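Local coordinates for malonyl CoA-acyl carrier protein transacylase (Clostridium perfringens, PDB 3PTW) that probably transfers the malonyl group from malonyl-CoA to acyl carrier protein, the step that supplies extender units for fatty acid synthesis, at residues 33-38 and 104-109; 20-23 and 28-31; 6-11 and 94-99. All blocks are in the same frame, centred on the assembly; numbering follows the deposited sequence.

Interaction 1: 33-38 and 104-109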
ATOM      1  N   PHE A  33      15.108  -6.655  10.770  1.00 38.56           N
ATOM      2  CA  PHE A  33      15.243  -5.339  11.401  1.00 38.43           C
ATOM      3  C   PHE A  33      16.695  -4.911  11.469  1.00 38.56           C
ATOM      4  O   PHE A  33      17.019  -3.741  11.237  1.00 38.20           O
ATOM      5  CB  PHE A  33      14.592  -5.317  12.795  1.00 39.37           C
ATOM      6  CG  PHE A  33      13.152  -4.934  12.766  1.00 31.09           C
ATOM      7  CD1 PHE A  33      12.766  -3.611  12.968  1.00 38.86           C
ATOM      8  CD2 PHE A  33      12.173  -5.883  12.470  1.00 38.50           C
ATOM      9  CE1 PHE A  33      11.426  -3.240  12.905  1.00 30.75           C
ATOM     10  CE2 PHE A  33      10.832  -5.524  12.409  1.00 30.75           C
ATOM     11  CZ  PHE A  33      10.459  -4.186  12.626  1.00 37.93           C
ATOM     12  N   LYS A  34      17.564  -5.874  11.785  1.00 39.02           N
ATOM     13  CA  LYS A  34      19.009  -5.659  11.798  1.00 39.38           C
ATOM     14  C   LYS A  34      19.500  -5.144  10.437  1.00 38.54           C
ATOM     15  O   LYS A  34      20.247  -4.171  10.364  1.00 38.69           O
ATOM     16  CB  LYS A  34      19.733  -6.958  12.183  1.00 39.85           C
ATOM     17  CG  LYS A  34      20.336  -6.975  13.585  1.00 46.98           C
ATOM     18  CD  LYS A  34      19.301  -7.032  14.688  1.00 41.30           C
ATOM     19  CE  LYS A  34      19.963  -6.911  16.056  1.00 48.35           C
ATOM     20  NZ  LYS A  34      18.990  -6.448  17.086  1.00 42.97           N
ATOM     21  N   ARG A  35      19.038  -5.781   9.367  1.00 37.93           N
ATOM     22  CA  ARG A  35      19.441  -5.430   8.009  1.00 38.11           C
ATOM     23  C   ARG A  35      18.913  -4.053   7.577  1.00 38.19           C
ATOM     24  O   ARG A  35      19.572  -3.334   6.818  1.00 38.09           O
ATOM     25  CB  ARG A  35      18.961  -6.505   7.034  1.00 37.48           C
ATOM     26  CG  ARG A  35      19.728  -7.821   7.119  1.00 47.77           C
ATOM     27  CD  ARG A  35      18.964  -8.944   6.426  1.00 38.92           C
ATOM     28  NE  ARG A  35      18.734  -8.687   5.001  1.00 47.86           N
ATOM     29  CZ  ARG A  35      17.802  -9.281   4.254  1.00 38.95           C
ATOM     30  NH1 ARG A  35      17.685  -8.965   2.964  1.00 47.26           N
ATOM     31  NH2 ARG A  35      16.982 -10.179   4.783  1.00 47.25           N
ATOM     32  N   SER A  36      17.720  -3.702   8.058  1.00 37.95           N
ATOM     33  CA  SER A  36      17.098  -2.438   7.697  1.00 37.59           C
ATOM     34  C   SER A  36      17.867  -1.310   8.359  1.00 38.88           C
ATOM     35  O   SER A  36      18.166  -0.284   7.728  1.00 39.00           O
ATOM     36  CB  SER A  36      15.625  -2.412   8.118  1.00 36.57           C
ATOM     37  OG  SER A  36      15.015  -1.199   7.695  1.00 36.32           O
ATOM     38  N   SER A  37      18.190  -1.517   9.627  1.00 39.94           N
ATOM     39  CA  SER A  37      19.027  -0.587  10.367  1.00 42.01           C
ATOM     40  C   SER A  37      20.375  -0.389   9.688  1.00 43.31           C
ATOM     41  O   SER A  37      20.792   0.748   9.482  1.00 43.43           O
ATOM     42  CB  SER A  37      19.215  -1.058  11.804  1.00 42.48           C
ATOM     43  OG  SER A  37      17.988  -0.969  12.486  1.00 39.04           O
ATOM     44  N   GLU A  38      21.046  -1.490   9.340  1.00 44.39           N
ATOM     45  CA  GLU A  38      22.332  -1.413   8.639  1.00 45.68           C
ATOM     46  C   GLU A  38      22.207  -0.641   7.331  1.00 45.15           C
ATOM     47  O   GLU A  38      23.026   0.219   7.044  1.00 46.09           O
ATOM     48  CB  GLU A  38      22.924  -2.805   8.376  1.00 46.68           C
ATOM     49  CG  GLU A  38      23.602  -3.455   9.582  1.00 65.90           C
ATOM     50  CD  GLU A  38      24.827  -2.685  10.097  1.00 49.96           C
ATOM     51  OE1 GLU A  38      25.345  -3.065  11.170  1.00 67.99           O
ATOM     52  OE2 GLU A  38      25.274  -1.710   9.446  1.00 67.33           O
ATOM     53  N   ILE A 104      13.143  -6.396  -6.639  1.00 36.88           N
ATOM     54  CA  ILE A 104      13.895  -5.413  -5.893  1.00 37.13           C
ATOM     55  C   ILE A 104      14.403  -6.085  -4.627  1.00 37.69           C
ATOM     56  O   ILE A 104      13.701  -6.857  -3.988  1.00 38.03           O
ATOM     57  CB  ILE A 104      13.044  -4.140  -5.567  1.00 36.28           C
ATOM     58  CG1 ILE A 104      12.563  -3.455  -6.865  1.00 35.07           C
ATOM     59  CG2 ILE A 104      13.852  -3.143  -4.748  1.00 34.96           C
ATOM     60  CD1 ILE A 104      11.510  -2.333  -6.660  1.00 35.44           C
ATOM     61  N   ASN A 105      15.645  -5.791  -4.301  1.00 38.56           N
ATOM     62  CA  ASN A 105      16.295  -6.253  -3.091  1.00 39.54           C
ATOM     63  C   ASN A 105      15.706  -5.519  -1.874  1.00 37.79           C
ATOM     64  O   ASN A 105      15.315  -4.356  -1.970  1.00 37.22           O
ATOM     65  CB  ASN A 105      17.799  -5.984  -3.270  1.00 41.85           C
ATOM     66  CG  ASN A 105      18.578  -6.093  -2.007  1.00 50.63           C
ATOM     67  OD1 ASN A 105      19.053  -5.084  -1.483  1.00 44.00           O
ATOM     68  ND2 ASN A 105      18.748  -7.318  -1.507  1.00 43.47           N
ATOM     69  N   PHE A 106      15.617  -6.207  -0.741  1.00 37.03           N
ATOM     70  CA  PHE A 106      15.126  -5.584   0.496  1.00 36.01           C
ATOM     71  C   PHE A 106      15.876  -4.296   0.904  1.00 35.99           C
ATOM     72  O   PHE A 106      15.246  -3.251   1.085  1.00 35.90           O
ATOM     73  CB  PHE A 106      15.091  -6.588   1.660  1.00 35.50           C
ATOM     74  CG  PHE A 106      14.773  -5.951   2.992  1.00 40.42           C
ATOM     75  CD1 PHE A 106      13.515  -5.400   3.231  1.00 34.61           C
ATOM     76  CD2 PHE A 106      15.745  -5.866   3.991  1.00 35.67           C
ATOM     77  CE1 PHE A 106      13.222  -4.792   4.449  1.00 40.12           C
ATOM     78  CE2 PHE A 106      15.461  -5.269   5.210  1.00 41.10           C
ATOM     79  CZ  PHE A 106      14.194  -4.731   5.441  1.00 34.70           C
ATOM     80  N   GLU A 107      17.203  -4.371   1.047  1.00 36.25           N
ATOM     81  CA  GLU A 107      18.021  -3.195   1.394  1.00 36.82           C
ATOM     82  C   GLU A 107      17.781  -2.002   0.451  1.00 36.24           C
ATOM     83  O   GLU A 107      17.686  -0.865   0.901  1.00 35.76           O
ATOM     84  CB  GLU A 107      19.519  -3.533   1.443  1.00 38.08           C
ATOM     85  CG  GLU A 107      19.957  -4.323   2.674  1.00 49.62           C
ATOM     86  CD  GLU A 107      19.838  -5.833   2.498  1.00 39.11           C
ATOM     87  OE1 GLU A 107      20.650  -6.555   3.114  1.00 50.60           O
ATOM     88  OE2 GLU A 107      18.945  -6.307   1.746  1.00 49.43           O
ATOM     89  N   ASP A 108      17.680  -2.277  -0.847  1.00 36.08           N
ATOM     90  CA  ASP A 108      17.379  -1.248  -1.834  1.00 36.36           C
ATOM     91  C   ASP A 108      15.943  -0.777  -1.675  1.00 35.65           C
ATOM     92  O   ASP A 108      15.650   0.412  -1.810  1.00 35.59           O
ATOM     93  CB  ASP A 108      17.626  -1.766  -3.252  1.00 36.54           C
ATOM     94  CG  ASP A 108      19.079  -2.119  -3.498  1.00 43.32           C
ATOM     95  OD1 ASP A 108      19.959  -1.660  -2.733  1.00 38.10           O
ATOM     96  OD2 ASP A 108      19.346  -2.859  -4.460  1.00 37.57           O
ATOM     97  N   GLY A 109      15.058  -1.718  -1.363  1.00 35.05           N
ATOM     98  CA  GLY A 109      13.667  -1.401  -1.068  1.00 34.13           C
ATOM     99  C   GLY A 109      13.554  -0.370   0.032  1.00 34.21           C
ATOM    100  O   GLY A 109      12.995   0.708  -0.179  1.00 34.46           O
TER

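Interaction 2: 20-23 and 28-31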
ATOM      1  N   LYS A  20       7.164  -5.620  16.747  1.00 36.94           N
ATOM      2  CA  LYS A  20       7.845  -6.045  17.956  1.00 37.40           C
ATOM      3  C   LYS A  20       7.604  -7.514  18.308  1.00 37.17           C
ATOM      4  O   LYS A  20       8.545  -8.220  18.653  1.00 37.99           O
ATOM      5  CB  LYS A  20       7.480  -5.125  19.133  1.00 38.45           C
ATOM      6  CG  LYS A  20       8.036  -5.558  20.478  1.00 41.99           C
ATOM      7  CD  LYS A  20       9.416  -4.978  20.707  1.00 40.34           C
ATOM      8  CE  LYS A  20       9.670  -4.733  22.193  1.00 44.06           C
ATOM      9  NZ  LYS A  20      10.341  -5.893  22.843  1.00 41.40           N
ATOM     10  N   GLU A  21       6.363  -7.984  18.214  1.00 36.70           N
ATOM     11  CA  GLU A  21       6.063  -9.376  18.599  1.00 36.72           C
ATOM     12  C   GLU A  21       6.762 -10.376  17.692  1.00 36.68           C
ATOM     13  O   GLU A  21       7.260 -11.405  18.165  1.00 37.46           O
ATOM     14  CB  GLU A  21       4.558  -9.648  18.665  1.00 36.08           C
ATOM     15  CG  GLU A  21       3.872  -8.988  19.856  1.00 45.92           C
ATOM     16  CD  GLU A  21       2.398  -9.336  19.978  1.00 36.53           C
ATOM     17  OE1 GLU A  21       1.885 -10.193  19.231  1.00 45.24           O
ATOM     18  OE2 GLU A  21       1.744  -8.749  20.851  1.00 46.97           O
ATOM     19  N   PHE A  22       6.818 -10.069  16.396  1.00 35.16           N
ATOM     20  CA  PHE A  22       7.611 -10.882  15.470  1.00 34.33           C
ATOM     21  C   PHE A  22       9.098 -10.769  15.742  1.00 35.45           C
ATOM     22  O   PHE A  22       9.822 -11.772  15.679  1.00 35.19           O
ATOM     23  CB  PHE A  22       7.301 -10.537  14.016  1.00 32.18           C
ATOM     24  CG  PHE A  22       6.150 -11.317  13.464  1.00 38.89           C
ATOM     25  CD1 PHE A  22       6.377 -12.410  12.632  1.00 31.32           C
ATOM     26  CD2 PHE A  22       4.843 -10.995  13.817  1.00 31.19           C
ATOM     27  CE1 PHE A  22       5.315 -13.154  12.128  1.00 38.56           C
ATOM     28  CE2 PHE A  22       3.778 -11.735  13.325  1.00 39.08           C
ATOM     29  CZ  PHE A  22       4.020 -12.823  12.473  1.00 31.24           C
ATOM     30  N   PHE A  23       9.541  -9.548  16.039  1.00 36.42           N
ATOM     31  CA  PHE A  23      10.946  -9.282  16.337  1.00 37.64           C
ATOM     32  C   PHE A  23      11.409 -10.174  17.480  1.00 38.82           C
ATOM     33  O   PHE A  23      12.457 -10.802  17.378  1.00 39.08           O
ATOM     34  CB  PHE A  23      11.172  -7.803  16.697  1.00 37.89           C
ATOM     35  CG  PHE A  23      12.589  -7.488  17.115  1.00 39.56           C
ATOM     36  CD1 PHE A  23      13.534  -7.078  16.173  1.00 38.10           C
ATOM     37  CD2 PHE A  23      12.988  -7.622  18.452  1.00 39.82           C
ATOM     38  CE1 PHE A  23      14.849  -6.796  16.557  1.00 40.01           C
ATOM     39  CE2 PHE A  23      14.300  -7.351  18.847  1.00 41.29           C
ATOM     40  CZ  PHE A  23      15.231  -6.935  17.899  1.00 39.99           C
ATOM     41  N   GLU A  28      14.397 -14.800  12.258  1.00 41.25           N
ATOM     42  CA  GLU A  28      14.395 -14.251  10.906  1.00 40.53           C
ATOM     43  C   GLU A  28      13.721 -12.872  10.812  1.00 39.62           C
ATOM     44  O   GLU A  28      14.004 -12.104   9.898  1.00 39.41           O
ATOM     45  CB  GLU A  28      13.759 -15.245   9.918  1.00 40.75           C
ATOM     46  CG  GLU A  28      12.272 -15.556  10.140  1.00 38.10           C
ATOM     47  CD  GLU A  28      12.026 -16.750  11.065  1.00 42.15           C
ATOM     48  OE1 GLU A  28      12.916 -17.095  11.873  1.00 39.62           O
ATOM     49  OE2 GLU A  28      10.919 -17.340  10.991  1.00 39.56           O
ATOM     50  N   SER A  29      12.838 -12.564  11.757  1.00 39.44           N
ATOM     51  CA  SER A  29      12.194 -11.253  11.799  1.00 39.00           C
ATOM     52  C   SER A  29      13.129 -10.249  12.486  1.00 39.60           C
ATOM     53  O   SER A  29      13.258  -9.098  12.045  1.00 38.96           O
ATOM     54  CB  SER A  29      10.836 -11.325  12.511  1.00 38.81           C
ATOM     55  OG  SER A  29       9.949 -12.208  11.838  1.00 47.46           O
ATOM     56  N   LYS A  30      13.772 -10.702  13.560  1.00 40.56           N
ATOM     57  CA  LYS A  30      14.878  -9.990  14.199  1.00 42.40           C
ATOM     58  C   LYS A  30      15.939  -9.600  13.159  1.00 42.78           C
ATOM     59  O   LYS A  30      16.378  -8.445  13.104  1.00 42.99           O
ATOM     60  CB  LYS A  30      15.492 -10.869  15.310  1.00 43.91           C
ATOM     61  CG  LYS A  30      16.289 -10.105  16.387  1.00 62.60           C
ATOM     62  CD  LYS A  30      16.805 -11.007  17.534  1.00 46.97           C
ATOM     63  CE  LYS A  30      15.738 -11.322  18.607  1.00 64.12           C
ATOM     64  NZ  LYS A  30      14.985 -12.612  18.391  1.00 48.03           N
ATOM     65  N   GLU A  31      16.318 -10.556  12.316  1.00 43.05           N
ATOM     66  CA  GLU A  31      17.372 -10.346  11.322  1.00 43.81           C
ATOM     67  C   GLU A  31      16.979  -9.290  10.285  1.00 42.79           C
ATOM     68  O   GLU A  31      17.823  -8.503   9.836  1.00 43.16           O
ATOM     69  CB  GLU A  31      17.736 -11.680  10.650  1.00 45.13           C
ATOM     70  CG  GLU A  31      18.795 -11.595   9.547  1.00 61.58           C
ATOM     71  CD  GLU A  31      19.314 -12.961   9.102  1.00 46.54           C
ATOM     72  OE1 GLU A  31      20.481 -13.029   8.656  1.00 62.55           O
ATOM     73  OE2 GLU A  31      18.569 -13.968   9.200  1.00 62.11           O
TER

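Interaction 3: 6-11 and 94-99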
ATOM      1  N   PHE A   6      -1.141 -12.501  -1.438  1.00 31.32           N
ATOM      2  CA  PHE A   6      -0.595 -11.665  -0.346  1.00 29.53           C
ATOM      3  C   PHE A   6      -0.956 -10.191  -0.562  1.00 29.45           C
ATOM      4  O   PHE A   6      -0.871  -9.678  -1.683  1.00 29.23           O
ATOM      5  CB  PHE A   6       0.933 -11.773  -0.250  1.00 28.11           C
ATOM      6  CG  PHE A   6       1.447 -13.064   0.359  1.00 28.29           C
ATOM      7  CD1 PHE A   6       0.624 -13.903   1.091  1.00 28.26           C
ATOM      8  CD2 PHE A   6       2.791 -13.397   0.236  1.00 28.12           C
ATOM      9  CE1 PHE A   6       1.129 -15.086   1.659  1.00 29.68           C
ATOM     10  CE2 PHE A   6       3.307 -14.575   0.808  1.00 28.63           C
ATOM     11  CZ  PHE A   6       2.477 -15.410   1.516  1.00 28.47           C
ATOM     12  N   LEU A   7      -1.342  -9.519   0.514  1.00 29.16           N
ATOM     13  CA  LEU A   7      -1.616  -8.084   0.467  1.00 29.30           C
ATOM     14  C   LEU A   7      -0.704  -7.432   1.491  1.00 29.70           C
ATOM     15  O   LEU A   7      -0.648  -7.864   2.649  1.00 30.47           O
ATOM     16  CB  LEU A   7      -3.085  -7.775   0.803  1.00 28.64           C
ATOM     17  CG  LEU A   7      -4.187  -8.447  -0.025  1.00 25.31           C
ATOM     18  CD1 LEU A   7      -5.546  -8.139   0.563  1.00 29.66           C
ATOM     19  CD2 LEU A   7      -4.138  -8.075  -1.503  1.00 29.29           C
ATOM     20  N   PHE A   8       0.030  -6.418   1.069  1.00 29.33           N
ATOM     21  CA  PHE A   8       0.972  -5.783   1.987  1.00 29.72           C
ATOM     22  C   PHE A   8       0.472  -4.432   2.437  1.00 30.42           C
ATOM     23  O   PHE A   8       0.090  -3.596   1.605  1.00 30.37           O
ATOM     24  CB  PHE A   8       2.362  -5.697   1.364  1.00 28.67           C
ATOM     25  CG  PHE A   8       2.948  -7.044   1.046  1.00 29.23           C
ATOM     26  CD1 PHE A   8       3.529  -7.820   2.061  1.00 28.31           C
ATOM     27  CD2 PHE A   8       2.884  -7.555  -0.249  1.00 27.79           C
ATOM     28  CE1 PHE A   8       4.049  -9.071   1.788  1.00 29.53           C
ATOM     29  CE2 PHE A   8       3.403  -8.820  -0.544  1.00 29.84           C
ATOM     30  CZ  PHE A   8       3.990  -9.585   0.481  1.00 28.60           C
ATOM     31  N   ALA A   9       0.483  -4.241   3.757  1.00 31.41           N
ATOM     32  CA  ALA A   9       0.028  -3.000   4.408  1.00 31.91           C
ATOM     33  C   ALA A   9       0.776  -1.772   3.938  1.00 32.27           C
ATOM     34  O   ALA A   9       1.933  -1.864   3.505  1.00 32.82           O
ATOM     35  CB  ALA A   9       0.156  -3.122   5.902  1.00 32.63           C
ATOM     36  N   GLY A  10       0.129  -0.615   4.055  1.00 32.34           N
ATOM     37  CA  GLY A  10       0.706   0.634   3.575  1.00 32.40           C
ATOM     38  C   GLY A  10       0.563   1.799   4.535  1.00 33.30           C
ATOM     39  O   GLY A  10       0.283   1.617   5.737  1.00 33.55           O
ATOM     40  N   GLN A  11       0.755   3.003   3.999  1.00 32.91           N
ATOM     41  CA  GLN A  11       0.768   4.207   4.824  1.00 33.58           C
ATOM     42  C   GLN A  11      -0.603   4.374   5.481  1.00 32.44           C
ATOM     43  O   GLN A  11      -1.628   4.145   4.844  1.00 30.68           O
ATOM     44  CB  GLN A  11       1.183   5.434   3.986  1.00 34.35           C
ATOM     45  CG  GLN A  11       1.241   6.753   4.761  1.00 47.77           C
ATOM     46  CD  GLN A  11       2.143   7.804   4.115  1.00 36.35           C
ATOM     47  OE1 GLN A  11       3.288   7.527   3.743  1.00 47.94           O
ATOM     48  NE2 GLN A  11       1.636   9.027   4.009  1.00 48.17           N
ATOM     49  N   GLU A  94       2.941  -1.912  -2.585  1.00 27.46           N
ATOM     50  CA  GLU A  94       3.371  -2.379  -3.908  1.00 27.50           C
ATOM     51  C   GLU A  94       4.864  -2.662  -3.899  1.00 27.10           C
ATOM     52  O   GLU A  94       5.330  -3.585  -4.577  1.00 26.61           O
ATOM     53  CB  GLU A  94       3.039  -1.361  -5.001  1.00 27.96           C
ATOM     54  CG  GLU A  94       3.553  -1.742  -6.406  1.00 29.53           C
ATOM     55  CD  GLU A  94       2.675  -1.191  -7.498  1.00 28.24           C
ATOM     56  OE1 GLU A  94       1.439  -1.078  -7.273  1.00 29.65           O
ATOM     57  OE2 GLU A  94       3.213  -0.877  -8.586  1.00 30.25           O
ATOM     58  N   TYR A  95       5.607  -1.890  -3.096  1.00 27.00           N
ATOM     59  CA  TYR A  95       7.040  -2.148  -2.900  1.00 26.42           C
ATOM     60  C   TYR A  95       7.309  -3.472  -2.187  1.00 26.98           C
ATOM     61  O   TYR A  95       8.189  -4.210  -2.601  1.00 28.24           O
ATOM     62  CB  TYR A  95       7.749  -0.969  -2.216  1.00 25.74           C
ATOM     63  CG  TYR A  95       7.911   0.198  -3.163  1.00 27.35           C
ATOM     64  CD1 TYR A  95       9.071   0.353  -3.918  1.00 26.08           C
ATOM     65  CD2 TYR A  95       6.883   1.132  -3.335  1.00 25.86           C
ATOM     66  CE1 TYR A  95       9.214   1.406  -4.811  1.00 27.69           C
ATOM     67  CE2 TYR A  95       7.021   2.193  -4.235  1.00 26.97           C
ATOM     68  CZ  TYR A  95       8.188   2.322  -4.960  1.00 26.30           C
ATOM     69  OH  TYR A  95       8.345   3.362  -5.853  1.00 27.79           O
ATOM     70  N   SER A  96       6.546  -3.785  -1.139  1.00 26.70           N
ATOM     71  CA  SER A  96       6.720  -5.066  -0.446  1.00 26.61           C
ATOM     72  C   SER A  96       6.431  -6.225  -1.401  1.00 27.37           C
ATOM     73  O   SER A  96       7.042  -7.276  -1.304  1.00 28.14           O
ATOM     74  CB  SER A  96       5.781  -5.194   0.768  1.00 25.80           C
ATOM     75  OG  SER A  96       5.877  -4.098   1.671  1.00 29.36           O
ATOM     76  N   ALA A  97       5.453  -6.042  -2.282  1.00 27.28           N
ATOM     77  CA  ALA A  97       5.133  -7.077  -3.264  1.00 28.38           C
ATOM     78  C   ALA A  97       6.314  -7.272  -4.234  1.00 30.00           C
ATOM     79  O   ALA A  97       6.733  -8.407  -4.473  1.00 31.59           O
ATOM     80  CB  ALA A  97       3.845  -6.742  -3.996  1.00 27.48           C
ATOM     81  N   LEU A  98       6.894  -6.173  -4.733  1.00 29.35           N
ATOM     82  CA  LEU A  98       8.023  -6.278  -5.671  1.00 28.85           C
ATOM     83  C   LEU A  98       9.283  -6.882  -5.050  1.00 28.57           C
ATOM     84  O   LEU A  98      10.005  -7.585  -5.740  1.00 28.74           O
ATOM     85  CB  LEU A  98       8.361  -4.941  -6.333  1.00 28.17           C
ATOM     86  CG  LEU A  98       7.335  -4.346  -7.293  1.00 33.06           C
ATOM     87  CD1 LEU A  98       7.666  -2.870  -7.582  1.00 28.35           C
ATOM     88  CD2 LEU A  98       7.236  -5.147  -8.571  1.00 28.29           C
ATOM     89  N   ILE A  99       9.538  -6.593  -3.769  1.00 27.95           N
ATOM     90  CA  ILE A  99      10.602  -7.245  -3.011  1.00 28.63           C
ATOM     91  C   ILE A  99      10.304  -8.731  -2.851  1.00 30.05           C
ATOM     92  O   ILE A  99      11.176  -9.565  -3.057  1.00 31.89           O
ATOM     93  CB  ILE A  99      10.813  -6.609  -1.594  1.00 28.06           C
ATOM     94  CG1 ILE A  99      11.377  -5.187  -1.705  1.00 27.45           C
ATOM     95  CG2 ILE A  99      11.716  -7.518  -0.704  1.00 27.06           C
ATOM     96  CD1 ILE A  99      11.214  -4.318  -0.420  1.00 26.60           C
TER

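Interaction 1: 33-38 and 104-109
Arg-35 on the helix 27-40 reaches across to Phe-106 and Glu-107, the first residues of the helix 106-122, and shows how one side chain can serve an ionic contact and a packing contact at once. The ionic part is a two-pronged salt bridge. Arg-35 NH1 donates to Glu-107 OE2 at 3.2 Å, while the nearly straight bond from Arg-35 NE to Glu-107 OE1, at 3.4 Å, is weak. The two flat groups are not coplanar: guanidinium and carboxylate are turned 56° against each other, and NH1 meets OE2 from above the carboxylate plane. A bend at chi3 (60°) in Arg-35 turns the guanidinium toward the acid, and Glu-107 bends at its own chi2 to meet it.

The packing part is centred on Phe-106. Its CD2 lies over one face of the guanidinium, 4.0 Å from Arg-35 CZ, but with the planes 69° apart this is no parallel stack. Further along the ring, Phe-106 CZ touches Ser-36 CB at 3.8 Å. The hydroxyl of Ser-36 is hydrogen-bonded to Thr-68 on the helix 59-79, whose Met-71 also packs on Phe-106.

Within 104-109, Asn-105 OD1 accepts from Asp-108 N at 3.2 Å, and Asn-105 ND2 gives a weak bond to Glu-107 OE2, so this carboxylate oxygen has a second donor. Asn-105 is thus a classical N-cap, and the whole is a helix–helix packing contact in which a capped helix start meets the flank of a neighbouring helix of the acyltransferase domain.

Interaction 2: 20-23 and 28-31
A tight corner between two consecutive helices, 20-25 and 27-40, brings Phe-23 against Lys-30 and Phe-22 against Ser-29. The chain turns so sharply that the CA atoms of Phe-23 and Lys-30 are only 4.5 Å apart. The aliphatic part of Lys-30 runs at about a right angle to the Phe-23 side chain and sets CG over one face of the ring, offset toward its rim. Lys-30 CG is 3.6 Å from Phe-23 CE1 and 3.9 Å from the ring centroid, a CH-pi contact. Beyond CG the lysine bends at chi3 (-81°) and again at chi4, which carries the ammonium back to the backbone: Lys-30 NZ gives a weak hydrogen bond to Phe-23 O at 3.3 Å. The same ammonium forms a salt bridge with Glu-27, while its cation-pi distance to the Phe-23 ring is too long for more than a weak attraction.

On the buried side of the corner, Ser-29 CB presses against Phe-22 O at 3.4 Å. Ser-29 OG comes up to the edge of the Phe-22 ring, 3.7 Å from CD1, and is satisfied by Ala-72 O on the helix 59-79. Phe-23 also forms an edge-to-face pair with Phe-49 on the helix 44-49. Packing of Phe-23 and Lys-30 thus covers more surface than the Phe-22/Ser-29 pair, and the lysine charge, shared between a carboxylate and a carbonyl, probably adds a modest electrostatic share.

Interaction 3: 6-11 and 94-99
With chi1 at -61°, Phe-8 has CG anti to its carbonyl carbon, and the ring leaves the strand 4-8 to lie against Ser-96 and Ala-97 on the helix 93-100. Ser-96 has a similar first torsion (-53°), with OG beside its backbone N; it is CB that comes over the ring, and OG comes no nearer than 3.9 Å to Phe-8 CB. Ser-96 CB sits over one face of Phe-8, 3.4 Å from Phe-8 CG and 3.5 Å from Phe-8 CB, a close fit. Next to it on the ring, Phe-8 CD2 lies 3.6 Å from Ala-97 N and 4.0 Å from Ala-97 CB, adding backbone and methyl contact to the serine.

No hydrogen bond links the two segments. Ser-96 OG is instead bonded to Asn-70 ND2 on the helix 59-79, as is Ala-9 O, so one amide group ties both sides of the contact from outside. All three touching residues are buried. Phe-8 also packs on the neighbouring parallel strand 86-89, which leads into a Gly-89, Ser-91, Gly-93 sequence consistent with a nucleophile elbow. Strand, turn and helix packed on the adjacent strand are as in the alpha/beta hydrolase-like core of acyltransferases, with Ser-91 probably at the nucleophile position.

How the interactions relate
From the N terminus, the strand 4-8 opens interaction 3, whose loop stays open until the helix 93-100. Interaction 2 opens and closes within that loop, a short-range contact between the helices 20-25 and 27-40. Interaction 1 starts later on that second helix and closes after interaction 3 has done so, on the helix 106-122, so interactions 1 and 3 cross. Interactions 1 and 2 touch through Phe-23, which meets Phe-33 and Lys-34; interactions 1 and 3 touch where Ile-99 and Leu-98 meet the 104-109 segment. Interactions 2 and 3 do not touch. Interaction 3 ties the mixed sheet to helix 93-100, while interactions 1 and 2 join helix 27-40 to helices 106-122 and 20-25.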